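Local coordinates for protein isocitrate dehydrogenase [NAD] subunit 1 (Saccharomyces cerevisiae, PDB 3BLX) that catalyses, within an octamer with subunit 2, the NAD-dependent oxidative decarboxylation of isocitrate to 2-oxoglutarate in the mitochondrial citric acid cycle, and also binds RNA, at residues K30-S35 and K78-T83; R37-A42 and T309-A314; E68-N73 and K99-Y104; F110-L113 and K117-I120; F165-A170 and P207-S212. All coordinates share one frame; numbering follows the deposited sequence.

Interaction 1. Residues K30-S35 and K78-T83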
# COMPACT_ATOMS: atom_id res chain seq x y z
N LYS E 30 25.83 -28.81 -9.21
CA LYS E 30 26.29 -28.42 -10.52
C LYS E 30 26.29 -29.57 -11.54
O LYS E 30 25.96 -29.37 -12.70
CB LYS E 30 27.65 -27.72 -10.44
CG LYS E 30 28.10 -27.14 -11.74
CD LYS E 30 29.11 -26.04 -11.54
CE LYS E 30 30.06 -25.96 -12.75
NZ LYS E 30 29.35 -26.13 -14.05
N GLU E 31 26.64 -30.79 -11.12
CA GLU E 31 26.60 -31.95 -12.01
C GLU E 31 25.16 -32.18 -12.47
O GLU E 31 24.91 -32.28 -13.66
CB GLU E 31 27.13 -33.22 -11.34
CG GLU E 31 28.61 -33.25 -10.97
CD GLU E 31 29.00 -34.48 -10.13
OE1 GLU E 31 30.00 -34.39 -9.37
OE2 GLU E 31 28.31 -35.52 -10.21
N ILE E 32 24.21 -32.27 -11.53
CA ILE E 32 22.84 -32.57 -11.94
C ILE E 32 22.17 -31.38 -12.65
O ILE E 32 21.33 -31.55 -13.52
CB ILE E 32 21.98 -33.04 -10.76
CG1 ILE E 32 21.75 -31.90 -9.78
CG2 ILE E 32 22.61 -34.23 -10.08
CD1 ILE E 32 21.09 -32.34 -8.51
N THR E 33 22.56 -30.18 -12.28
CA THR E 33 22.09 -29.00 -12.96
C THR E 33 22.56 -28.98 -14.42
O THR E 33 21.81 -28.61 -15.34
CB THR E 33 22.62 -27.75 -12.27
OG1 THR E 33 21.60 -27.25 -11.41
CG2 THR E 33 23.01 -26.70 -13.29
N ASP E 34 23.81 -29.40 -14.64
CA ASP E 34 24.38 -29.44 -15.99
C ASP E 34 23.71 -30.50 -16.87
O ASP E 34 23.52 -30.31 -18.06
CB ASP E 34 25.89 -29.61 -15.95
CG ASP E 34 26.61 -28.35 -15.47
OD1 ASP E 34 25.96 -27.27 -15.38
OD2 ASP E 34 27.82 -28.42 -15.17
N SER E 35 23.33 -31.61 -16.26
CA SER E 35 22.49 -32.59 -16.92
C SER E 35 21.24 -31.93 -17.54
O SER E 35 20.95 -32.13 -18.72
CB SER E 35 22.12 -33.69 -15.93
OG SER E 35 21.10 -34.52 -16.44
N LYS E 78 16.61 -24.84 -8.99
CA LYS E 78 17.59 -24.79 -7.94
C LYS E 78 18.18 -26.17 -7.68
O LYS E 78 17.45 -27.14 -7.56
CB LYS E 78 16.93 -24.20 -6.70
CG LYS E 78 17.60 -24.48 -5.39
CD LYS E 78 17.11 -23.51 -4.35
CE LYS E 78 17.02 -24.15 -2.95
NZ LYS E 78 18.20 -25.00 -2.61
N GLY E 79 19.51 -26.25 -7.60
CA GLY E 79 20.21 -27.48 -7.24
C GLY E 79 20.35 -27.68 -5.73
O GLY E 79 19.53 -27.19 -4.95
N LEU E 80 21.37 -28.41 -5.31
CA LEU E 80 21.52 -28.70 -3.88
C LEU E 80 22.83 -28.19 -3.31
O LEU E 80 23.82 -28.11 -4.02
CB LEU E 80 21.48 -30.20 -3.62
CG LEU E 80 20.19 -30.95 -3.83
CD1 LEU E 80 19.01 -30.01 -3.59
CD2 LEU E 80 20.18 -31.55 -5.23
N TRP E 81 22.80 -27.85 -2.03
CA TRP E 81 23.98 -27.92 -1.17
C TRP E 81 23.79 -29.09 -0.23
O TRP E 81 22.73 -29.26 0.39
CB TRP E 81 24.16 -26.67 -0.36
CG TRP E 81 24.70 -25.58 -1.15
CD1 TRP E 81 26.01 -25.23 -1.27
CD2 TRP E 81 23.96 -24.69 -1.97
NE1 TRP E 81 26.13 -24.16 -2.12
CE2 TRP E 81 24.88 -23.81 -2.57
CE3 TRP E 81 22.59 -24.55 -2.26
CZ2 TRP E 81 24.49 -22.80 -3.43
CZ3 TRP E 81 22.20 -23.55 -3.11
CH2 TRP E 81 23.15 -22.68 -3.69
N HIS E 82 24.82 -29.92 -0.10
CA HIS E 82 24.73 -31.06 0.79
C HIS E 82 25.32 -30.77 2.17
O HIS E 82 25.86 -31.66 2.83
CB HIS E 82 25.29 -32.30 0.12
CG HIS E 82 24.59 -32.65 -1.16
ND1 HIS E 82 24.74 -31.90 -2.31
CD2 HIS E 82 23.72 -33.64 -1.47
CE1 HIS E 82 24.01 -32.43 -3.28
NE2 HIS E 82 23.38 -33.48 -2.79
N THR E 83 25.20 -29.51 2.59
CA THR E 83 25.33 -29.12 3.99
C THR E 83 24.03 -29.51 4.70
O THR E 83 23.00 -29.65 4.07
CB THR E 83 25.60 -27.58 4.15
OG1 THR E 83 24.44 -26.82 3.76
CG2 THR E 83 26.80 -27.15 3.31
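With chi1 of 68°, I32 swings CG1 between its backbone N and carbonyl carbon, and the nearly straight torsion after it stretches the ethyl arm away from the helix until CD1 arrives at L80. On the other side, L80 turns CG away from its own carbonyl carbon (chi1 -68°), and with chi2 at -29° CD2 comes forward although the root of the side chain does not point at the helix. The two methyls, I32 CD1 and L80 CD2, meet at 3.5 Å, and the side chains that carry them run at about a right angle. This is a touch of branch ends, with no polar link between the segments. One helical position further on, T33 faces G79, and their CA atoms are 6.2 Å apart. T33 OG1 lies 4.4 Å from G79 CA; with no side chain at G79, the helix can approach the strand backbone itself. On the side of the helix turned from the strand, K30 NZ forms a salt bridge to D34 OD2 (3.0 Å), meeting the oxygen on its syn side. The contact seats helix 27-42 on a parallel part of the large mixed sheet, in the alpha/beta fold of this dehydrogenase family. T33 also rests on L22 and P24 of strand 17-25, parallel neighbour of strand 75-80, I32 reaches M291 of helix 289-302, and L80 touches D86 of helix 84-88.

Interaction 2. Residues R37-A42 and T309-A314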
# COMPACT_ATOMS: atom_id res chain seq x y z
N ARG E 37 20.68 -28.56 -18.09
CA ARG E 37 21.16 -27.62 -19.10
C ARG E 37 21.41 -28.31 -20.44
O ARG E 37 21.01 -27.80 -21.48
CB ARG E 37 22.44 -26.94 -18.64
CG ARG E 37 22.26 -25.55 -18.16
CD ARG E 37 23.58 -24.83 -18.20
NE ARG E 37 24.21 -24.82 -16.89
CZ ARG E 37 24.43 -23.72 -16.19
NH1 ARG E 37 24.07 -22.54 -16.69
NH2 ARG E 37 25.02 -23.80 -14.98
N THR E 38 22.08 -29.47 -20.37
CA THR E 38 22.44 -30.28 -21.54
C THR E 38 21.21 -30.83 -22.29
O THR E 38 21.07 -30.69 -23.50
CB THR E 38 23.39 -31.46 -21.15
OG1 THR E 38 24.63 -30.95 -20.66
CG2 THR E 38 23.68 -32.33 -22.34
N ILE E 39 20.33 -31.50 -21.57
CA ILE E 39 19.08 -31.94 -22.17
C ILE E 39 18.28 -30.78 -22.78
O ILE E 39 17.65 -30.92 -23.82
CB ILE E 39 18.20 -32.66 -21.17
CG1 ILE E 39 18.93 -33.88 -20.60
CG2 ILE E 39 16.88 -33.03 -21.80
CD1 ILE E 39 18.17 -34.60 -19.49
N PHE E 40 18.31 -29.62 -22.12
CA PHE E 40 17.52 -28.48 -22.59
C PHE E 40 18.05 -27.89 -23.89
O PHE E 40 17.27 -27.59 -24.77
CB PHE E 40 17.39 -27.39 -21.51
CG PHE E 40 16.21 -27.57 -20.59
CD1 PHE E 40 15.78 -28.83 -20.22
CD2 PHE E 40 15.56 -26.49 -20.07
CE1 PHE E 40 14.71 -28.99 -19.36
CE2 PHE E 40 14.50 -26.64 -19.22
CZ PHE E 40 14.07 -27.89 -18.86
N GLU E 41 19.35 -27.70 -24.01
CA GLU E 41 19.93 -27.23 -25.27
C GLU E 41 19.71 -28.24 -26.40
O GLU E 41 19.49 -27.86 -27.55
CB GLU E 41 21.43 -26.91 -25.12
CG GLU E 41 22.32 -28.14 -25.02
CD GLU E 41 23.81 -27.80 -25.10
OE1 GLU E 41 24.64 -28.71 -24.85
OE2 GLU E 41 24.15 -26.63 -25.41
N ALA E 42 19.74 -29.52 -26.05
CA ALA E 42 19.59 -30.59 -27.04
C ALA E 42 18.20 -30.61 -27.61
O ALA E 42 17.99 -30.99 -28.75
CB ALA E 42 19.90 -31.93 -26.40
N THR E 309 6.54 -33.56 -21.67
CA THR E 309 6.06 -34.92 -21.84
C THR E 309 7.17 -35.76 -22.47
O THR E 309 7.42 -36.90 -22.06
CB THR E 309 4.79 -34.97 -22.70
OG1 THR E 309 3.83 -34.04 -22.18
CG2 THR E 309 4.19 -36.35 -22.66
N ARG E 310 7.87 -35.16 -23.44
CA ARG E 310 8.94 -35.85 -24.13
C ARG E 310 10.10 -36.18 -23.18
O ARG E 310 10.53 -37.33 -23.10
CB ARG E 310 9.43 -35.01 -25.31
CG ARG E 310 8.44 -34.93 -26.46
CD ARG E 310 8.85 -33.87 -27.46
NE ARG E 310 10.26 -33.97 -27.84
CZ ARG E 310 10.71 -34.84 -28.73
NH1 ARG E 310 9.87 -35.68 -29.31
NH2 ARG E 310 12.01 -34.87 -29.03
N ILE E 311 10.58 -35.17 -22.46
CA ILE E 311 11.68 -35.34 -21.54
C ILE E 311 11.34 -36.35 -20.47
O ILE E 311 12.18 -37.15 -20.05
CB ILE E 311 12.07 -34.05 -20.87
CG1 ILE E 311 12.70 -33.11 -21.90
CG2 ILE E 311 13.01 -34.33 -19.71
CD1 ILE E 311 13.00 -31.74 -21.35
N SER E 312 10.09 -36.33 -20.03
CA SER E 312 9.64 -37.27 -19.02
C SER E 312 9.61 -38.71 -19.53
O SER E 312 9.98 -39.64 -18.82
CB SER E 312 8.26 -36.86 -18.50
OG SER E 312 7.89 -37.64 -17.36
N LYS E 313 9.15 -38.90 -20.77
CA LYS E 313 9.10 -40.23 -21.36
C LYS E 313 10.53 -40.77 -21.57
O LYS E 313 10.84 -41.91 -21.23
CB LYS E 313 8.34 -40.20 -22.68
CG LYS E 313 7.99 -41.57 -23.24
CD LYS E 313 7.22 -41.45 -24.55
CE LYS E 313 6.77 -42.81 -25.04
NZ LYS E 313 5.93 -42.70 -26.27
N ALA E 314 11.39 -39.93 -22.10
CA ALA E 314 12.80 -40.28 -22.22
C ALA E 314 13.44 -40.81 -20.92
O ALA E 314 14.11 -41.83 -20.95
CB ALA E 314 13.61 -39.09 -22.80
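Helix-on-helix packing, carried by I39 and F40 of helix 27-42 and I311 of helix 306-320, joins an early helix of the chain to one near its C-terminal end. The closest CA atoms of the two segments, those of I39 and I311, are 8.2 Å apart, and side chains span the interval. I311 is the projecting group: its CG1 turns away from the carbonyl carbon (chi1 -69°) and chi2 of 175° keeps the arm extended, carrying CD1 to two partners. One is the F40 ring, whose CE1 lies 3.8 Å from I311 CD1, the ring and the isoleucine arm running at about a right angle. The other is the short branch of I39, with CG2 4.1 Å from I311 CD1. F40 leaves its helix pointing from the other one, yet its ring ends at the contact. All three residues are buried and the interface is wholly apolar. A salt bridge from R310 to E43 adds a polar tie nearby. Helix 289-302 closes another flank, I292 meeting both I39 and I311, while the F40 ring also reaches W49 and I47 of strand 47-51.

Interaction 3. Residues E68-N73 and K99-Y104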
# COMPACT_ATOMS: atom_id res chain seq x y z
N GLU E 68 17.03 -11.42 -5.77
CA GLU E 68 16.83 -10.34 -6.73
C GLU E 68 16.53 -10.88 -8.14
O GLU E 68 15.66 -10.36 -8.85
CB GLU E 68 18.04 -9.40 -6.72
CG GLU E 68 17.66 -7.89 -6.74
CD GLU E 68 16.59 -7.51 -5.69
OE1 GLU E 68 15.65 -6.76 -6.04
OE2 GLU E 68 16.67 -7.94 -4.51
N SER E 69 17.23 -11.95 -8.52
CA SER E 69 16.96 -12.61 -9.78
C SER E 69 15.57 -13.23 -9.82
O SER E 69 14.88 -13.11 -10.83
CB SER E 69 18.04 -13.65 -10.05
OG SER E 69 17.79 -14.35 -11.26
N LEU E 70 15.15 -13.88 -8.73
CA LEU E 70 13.79 -14.43 -8.65
C LEU E 70 12.72 -13.36 -8.69
O LEU E 70 11.67 -13.57 -9.27
CB LEU E 70 13.61 -15.29 -7.44
CG LEU E 70 14.14 -16.70 -7.67
CD1 LEU E 70 14.31 -17.40 -6.35
CD2 LEU E 70 13.22 -17.49 -8.58
N LYS E 71 12.99 -12.20 -8.10
CA LYS E 71 12.03 -11.13 -8.14
C LYS E 71 11.77 -10.66 -9.57
O LYS E 71 10.63 -10.31 -9.93
CB LYS E 71 12.48 -9.98 -7.25
CG LYS E 71 12.05 -10.19 -5.81
CD LYS E 71 12.96 -9.48 -4.80
CE LYS E 71 12.40 -8.16 -4.33
NZ LYS E 71 13.18 -7.73 -3.15
N ARG E 72 12.83 -10.68 -10.39
CA ARG E 72 12.74 -10.30 -11.78
C ARG E 72 12.12 -11.39 -12.63
O ARG E 72 11.27 -11.13 -13.45
CB ARG E 72 14.11 -9.97 -12.33
CG ARG E 72 14.77 -8.77 -11.71
CD ARG E 72 15.92 -8.29 -12.57
NE ARG E 72 17.02 -9.25 -12.57
CZ ARG E 72 17.93 -9.32 -11.60
NH1 ARG E 72 17.85 -8.48 -10.57
NH2 ARG E 72 18.91 -10.21 -11.65
N ASN E 73 12.55 -12.63 -12.44
CA ASN E 73 12.15 -13.68 -13.36
C ASN E 73 10.91 -14.45 -12.92
O ASN E 73 10.18 -14.96 -13.75
CB ASN E 73 13.31 -14.65 -13.62
CG ASN E 73 14.57 -13.95 -14.07
OD1 ASN E 73 14.53 -12.86 -14.66
ND2 ASN E 73 15.69 -14.58 -13.81
N LYS E 99 11.06 -15.86 3.69
CA LYS E 99 10.75 -14.55 4.29
C LYS E 99 10.53 -13.45 3.26
O LYS E 99 9.64 -12.64 3.43
CB LYS E 99 11.83 -14.07 5.27
CG LYS E 99 12.31 -15.06 6.32
CD LYS E 99 11.33 -15.32 7.42
CE LYS E 99 11.93 -16.25 8.49
NZ LYS E 99 10.89 -16.94 9.32
N GLN E 100 11.37 -13.39 2.23
CA GLN E 100 11.27 -12.31 1.26
C GLN E 100 10.32 -12.61 0.12
O GLN E 100 9.65 -11.72 -0.37
CB GLN E 100 12.64 -11.94 0.70
CG GLN E 100 13.56 -11.31 1.70
CD GLN E 100 14.87 -10.89 1.09
OE1 GLN E 100 14.90 -10.02 0.21
NE2 GLN E 100 15.97 -11.51 1.54
N LEU E 101 10.24 -13.87 -0.31
CA LEU E 101 9.40 -14.17 -1.46
C LEU E 101 8.09 -14.81 -1.04
O LEU E 101 7.22 -15.05 -1.86
CB LEU E 101 10.12 -15.08 -2.43
CG LEU E 101 11.38 -14.52 -3.05
CD1 LEU E 101 11.78 -15.50 -4.13
CD2 LEU E 101 11.11 -13.11 -3.60
N ASP E 102 7.96 -15.10 0.24
CA ASP E 102 6.75 -15.73 0.77
C ASP E 102 6.36 -17.02 0.03
O ASP E 102 5.21 -17.25 -0.30
CB ASP E 102 5.59 -14.73 0.82
CG ASP E 102 4.48 -15.15 1.79
OD1 ASP E 102 4.75 -15.90 2.77
OD2 ASP E 102 3.32 -14.71 1.59
N ILE E 103 7.35 -17.85 -0.24
CA ILE E 103 7.12 -19.14 -0.87
C ILE E 103 6.71 -20.12 0.21
O ILE E 103 7.52 -20.51 1.04
CB ILE E 103 8.39 -19.62 -1.56
CG1 ILE E 103 8.70 -18.70 -2.74
CG2 ILE E 103 8.23 -21.01 -2.05
CD1 ILE E 103 10.00 -19.00 -3.43
N TYR E 104 5.44 -20.52 0.21
CA TYR E 104 4.83 -21.12 1.40
C TYR E 104 4.43 -22.57 1.25
O TYR E 104 3.95 -23.21 2.20
CB TYR E 104 3.58 -20.32 1.81
CG TYR E 104 2.46 -20.31 0.78
CD1 TYR E 104 2.32 -19.25 -0.11
CD2 TYR E 104 1.55 -21.36 0.70
CE1 TYR E 104 1.31 -19.23 -1.07
CE2 TYR E 104 0.53 -21.35 -0.27
CZ TYR E 104 0.41 -20.28 -1.14
OH TYR E 104 -0.62 -20.25 -2.08
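The last turns of helix 60-73 pass the irregular segment that follows helix 92-99, the CA atoms of K71 and L101 lying 7.8 Å apart and the chain breaking from helical angles at D102 (phi 53°). L101 supplies the centre of the contact, its two methyls divided between neighbouring residues of the helix. CD1 goes to L70, 3.8 Å from its CB and 3.9 Å from its CD1, the two leucines crossing at about a right angle. CD2 goes to K71, where it meets CG at 3.8 Å, so the lysine takes part here through its aliphatic stem. Further along, the K71 chain bends at chi3 (98°) and sends its ammonium group past the leucines to the outer edge of the contact. There NZ stands 4.4 Å from Q100 OE1, too far for a hydrogen bond, and makes a long ion pair with E68 OE2 at 3.8 Å. Outside the segments, L70 and I103 both reach L97 and V268, Y266 touches K71 and L101, and R72 has a weak hydrogen bond to the E205 carbonyl of the second subunit, another copy of this protein. The side chain of R98, a substrate-binding residue by similarity, is about 7 Å from that of L101. Apolar contact thus holds the buried leucines together, while K71 contributes its CG and keeps its charge at the partly exposed edge, where within the two segments it has just a long ion pair.

Interaction 4. Residues F110-L113 and K117-I120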
# COMPACT_ATOMS: atom_id res chain seq x y z
N PHE E 110 6.18 -38.43 -4.95
CA PHE E 110 6.75 -39.76 -4.79
C PHE E 110 6.05 -40.81 -5.68
O PHE E 110 5.15 -41.52 -5.23
CB PHE E 110 6.70 -40.17 -3.32
CG PHE E 110 7.39 -39.22 -2.43
CD1 PHE E 110 6.65 -38.28 -1.72
CD2 PHE E 110 8.77 -39.23 -2.31
CE1 PHE E 110 7.27 -37.38 -0.88
CE2 PHE E 110 9.40 -38.33 -1.48
CZ PHE E 110 8.65 -37.40 -0.75
N LYS E 111 6.45 -40.88 -6.95
CA LYS E 111 5.95 -41.91 -7.83
C LYS E 111 7.01 -42.97 -8.07
O LYS E 111 8.16 -42.65 -8.44
CB LYS E 111 5.50 -41.34 -9.18
CG LYS E 111 4.40 -42.17 -9.82
CD LYS E 111 3.83 -41.50 -11.05
CE LYS E 111 2.83 -42.41 -11.74
NZ LYS E 111 2.38 -41.83 -13.04
N SER E 112 6.63 -44.23 -7.87
CA SER E 112 7.49 -45.39 -8.20
C SER E 112 7.88 -45.43 -9.70
O SER E 112 7.09 -45.11 -10.58
CB SER E 112 6.80 -46.70 -7.80
OG SER E 112 7.05 -47.04 -6.44
N LEU E 113 9.12 -45.83 -9.98
CA LEU E 113 9.60 -45.87 -11.36
C LEU E 113 9.69 -47.29 -11.91
O LEU E 113 10.06 -48.22 -11.19
CB LEU E 113 10.95 -45.19 -11.45
CG LEU E 113 10.90 -43.67 -11.32
CD1 LEU E 113 11.92 -43.22 -10.28
CD2 LEU E 113 11.14 -43.01 -12.68
N LYS E 117 14.09 -51.53 -8.45
CA LYS E 117 13.76 -52.59 -7.49
C LYS E 117 13.39 -52.02 -6.12
O LYS E 117 14.25 -51.52 -5.38
CB LYS E 117 14.92 -53.59 -7.38
CG LYS E 117 16.28 -52.97 -7.64
CD LYS E 117 17.44 -53.97 -7.49
CE LYS E 117 18.79 -53.28 -7.83
NZ LYS E 117 20.01 -54.08 -7.52
N THR E 118 12.09 -52.09 -5.79
CA THR E 118 11.59 -51.59 -4.51
C THR E 118 10.78 -52.63 -3.76
O THR E 118 10.03 -53.42 -4.35
CB THR E 118 10.72 -50.32 -4.68
OG1 THR E 118 9.63 -50.60 -5.56
CG2 THR E 118 11.55 -49.17 -5.25
N ARG E 119 10.91 -52.62 -2.44
CA ARG E 119 10.22 -53.57 -1.58
C ARG E 119 8.69 -53.45 -1.66
O ARG E 119 7.97 -54.44 -1.55
CB ARG E 119 10.76 -53.42 -0.16
CG ARG E 119 10.01 -54.14 0.92
CD ARG E 119 10.92 -54.39 2.11
NE ARG E 119 11.97 -53.39 2.21
CZ ARG E 119 13.18 -53.60 2.73
NH1 ARG E 119 13.52 -54.80 3.20
NH2 ARG E 119 14.06 -52.61 2.76
N ILE E 120 8.19 -52.24 -1.89
CA ILE E 120 6.77 -52.04 -2.13
C ILE E 120 6.55 -51.34 -3.45
O ILE E 120 7.06 -50.25 -3.68
CB ILE E 120 6.10 -51.24 -1.02
CG1 ILE E 120 6.36 -51.92 0.32
CG2 ILE E 120 4.60 -51.09 -1.30
CD1 ILE E 120 5.69 -51.27 1.48
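S112 faces T118 and I120 across a loop, and its short side chain carries one half of the contact. Its CB points toward the opposite segment but stops more than 5 Å short of both T118 OG1 and I120 O. Beyond it, chi1 of -86° turns the hydroxyl away from the residue's own carbonyl carbon and brings OG forward. That oxygen lies 4.2 Å from I120 O and 4.5 Å from T118 OG1, distances of mere proximity. Its real polar partner is I123, whose backbone N is hydrogen-bonded to OG; this holds the hydroxyl in place beside the loop. The facing group has its own arrangement. T118 folds its hydroxyl between its backbone N and carbonyl carbon and gives a hydrogen bond to I120 O, two residues on, with an OG1 to O distance of 3.2 Å. The donor approaches from above the carbonyl plane, 67° out of it, and the C=O...OG1 angle is a sharp 110°. Contact area is small, and the CA atoms of S112 and T118 remain 8.3 Å apart. On one flank L113 reaches H316 and I319 of helix 306-320; on another, I120 packs on T125 of a chain of subunit 2. Backbone pairs F110-L125 and S112-I123 continue one antiparallel register, so the arrangement is that of a beta hairpin with a long connection, joining strands 105-111 and 124-130 of the main sheet.

Interaction 5. Residues F165-A170 and P207-S212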
# COMPACT_ATOMS: atom_id res chain seq x y z
N PHE E 165 -4.19 -24.49 -1.15
CA PHE E 165 -3.16 -24.90 -2.09
C PHE E 165 -3.26 -26.40 -2.36
O PHE E 165 -3.25 -26.84 -3.51
CB PHE E 165 -1.76 -24.59 -1.58
CG PHE E 165 -0.70 -25.05 -2.51
CD1 PHE E 165 -0.20 -24.20 -3.49
CD2 PHE E 165 -0.24 -26.36 -2.47
CE1 PHE E 165 0.76 -24.64 -4.39
CE2 PHE E 165 0.71 -26.82 -3.36
CZ PHE E 165 1.21 -25.95 -4.33
N ALA E 166 -3.35 -27.17 -1.29
CA ALA E 166 -3.44 -28.62 -1.37
C ALA E 166 -4.68 -29.07 -2.15
O ALA E 166 -4.59 -29.95 -3.03
CB ALA E 166 -3.44 -29.25 0.02
N PHE E 167 -5.82 -28.46 -1.87
CA PHE E 167 -7.05 -28.85 -2.55
C PHE E 167 -7.02 -28.44 -4.00
O PHE E 167 -7.40 -29.22 -4.87
CB PHE E 167 -8.26 -28.29 -1.84
CG PHE E 167 -8.57 -29.01 -0.56
CD1 PHE E 167 -8.89 -30.36 -0.58
CD2 PHE E 167 -8.54 -28.35 0.64
CE1 PHE E 167 -9.20 -31.04 0.59
CE2 PHE E 167 -8.83 -29.03 1.83
CZ PHE E 167 -9.16 -30.38 1.80
N ASP E 168 -6.55 -27.22 -4.28
CA ASP E 168 -6.42 -26.76 -5.67
C ASP E 168 -5.51 -27.65 -6.48
O ASP E 168 -5.67 -27.78 -7.69
CB ASP E 168 -5.93 -25.33 -5.74
CG ASP E 168 -7.01 -24.31 -5.40
OD1 ASP E 168 -8.21 -24.60 -5.64
OD2 ASP E 168 -6.65 -23.21 -4.91
N PHE E 169 -4.56 -28.28 -5.80
CA PHE E 169 -3.55 -29.13 -6.44
C PHE E 169 -4.15 -30.50 -6.73
O PHE E 169 -3.93 -31.07 -7.79
CB PHE E 169 -2.35 -29.26 -5.50
CG PHE E 169 -1.14 -29.86 -6.13
CD1 PHE E 169 -0.95 -31.24 -6.09
CD2 PHE E 169 -0.17 -29.05 -6.71
CE1 PHE E 169 0.19 -31.81 -6.65
CE2 PHE E 169 0.96 -29.60 -7.26
CZ PHE E 169 1.15 -30.99 -7.24
N ALA E 170 -4.89 -31.02 -5.77
CA ALA E 170 -5.62 -32.26 -5.96
C ALA E 170 -6.60 -32.12 -7.13
O ALA E 170 -6.67 -33.00 -7.97
CB ALA E 170 -6.36 -32.64 -4.67
N PRO E 207 -16.05 -30.25 -2.43
CA PRO E 207 -16.86 -31.38 -1.95
C PRO E 207 -16.51 -32.67 -2.69
O PRO E 207 -16.64 -33.78 -2.13
CB PRO E 207 -18.30 -30.94 -2.27
CG PRO E 207 -18.19 -29.45 -2.69
CD PRO E 207 -16.82 -29.31 -3.26
N ASP E 208 -16.06 -32.51 -3.94
CA ASP E 208 -15.66 -33.62 -4.82
C ASP E 208 -14.39 -34.34 -4.35
O ASP E 208 -14.00 -35.37 -4.92
CB ASP E 208 -15.44 -33.10 -6.24
CG ASP E 208 -16.71 -32.54 -6.87
OD1 ASP E 208 -17.81 -32.76 -6.30
OD2 ASP E 208 -16.61 -31.87 -7.94
N ILE E 209 -13.75 -33.79 -3.33
CA ILE E 209 -12.52 -34.36 -2.80
C ILE E 209 -12.69 -34.87 -1.37
O ILE E 209 -13.20 -34.17 -0.48
CB ILE E 209 -11.37 -33.34 -2.87
CG1 ILE E 209 -11.05 -33.04 -4.32
CG2 ILE E 209 -10.14 -33.90 -2.17
CD1 ILE E 209 -10.03 -31.95 -4.49
N ASP E 210 -12.26 -36.11 -1.15
CA ASP E 210 -12.32 -36.74 0.16
C ASP E 210 -11.30 -36.16 1.11
O ASP E 210 -10.09 -36.27 0.88
CB ASP E 210 -12.08 -38.25 0.05
CG ASP E 210 -13.28 -39.02 -0.48
OD1 ASP E 210 -14.22 -38.38 -1.01
OD2 ASP E 210 -13.28 -40.26 -0.38
N VAL E 211 -11.77 -35.56 2.19
CA VAL E 211 -10.89 -35.08 3.24
C VAL E 211 -10.78 -36.11 4.36
O VAL E 211 -11.71 -36.87 4.58
CB VAL E 211 -11.42 -33.80 3.87
CG1 VAL E 211 -10.26 -33.01 4.47
CG2 VAL E 211 -12.16 -32.97 2.83
N SER E 212 -9.66 -36.14 5.07
CA SER E 212 -9.49 -37.08 6.17
C SER E 212 -8.36 -36.61 7.07
O SER E 212 -7.69 -35.63 6.76
CB SER E 212 -9.21 -38.50 5.64
OG SER E 212 -8.51 -38.48 4.40
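Here F167 and A170 of helix 156-172 meet I209, just before strand 210-215, and V211 within it, a helix-on-sheet contact of the alpha/beta fold of the isocitrate and isopropylmalate dehydrogenases. Two bumps shape it, one from each side. The first is the F167 ring, which reaches out from the helix flank and presents its edge, not a face, to the strand. Both I209 and V211 receive that edge. I209 CG2 lies beside one side of it, 4.1 Å from F167 CD1, and the far end of the ring, CZ, comes 3.9 Å from V211 CG1. F167 and V211 run at about a right angle; CG1 of the valine meets the edge in the ring plane, while its CG2, off to one side of that plane, is 4.1 Å from F167 CZ. The second bump is the longer arm of I209. Its CG1 is turned from the carbonyl carbon (chi1 -65°) and chi2 of 174° keeps it straight; the arm passes beyond the ring edge to the helix and ends against the small A170 side chain, in the groove formed by A170 CB and the F167 carbonyl. V178 of strand 177-182, the parallel partner of strand 210-215, touches F167, A170 and I209 alike. I198 and I201 of helix 190-205 also pack on F167, and the Y206 ring meets it with planes about 15° apart. At the end of the arm, I209 CD1 rests 3.7 Å from A170 CB and 3.8 Å from the backbone O of F167.

How the interactions relate
From the N terminus, helix 27-42 opens two loops. Interaction 1 closes the first on strand 75-80; interaction 2 runs on to helix 306-320, and the two cross because their segments alternate. Interaction 3 starts from helix 60-73 before interaction 1 has closed, so these cross as well. Interactions 3, 4 and 5 follow in series, all within the wide span of interaction 2: 3 ties helix 60-73 to the segment before strand 105-111, 4 shuts the short connection after that strand, and 5 binds helix 156-172 to strand 210-215. Interactions 1, 4 and 5 reach the same mixed sheet. Interactions 3 and 5 touch directly, Y104 CE2 lying 4.2 Å from F165 CB.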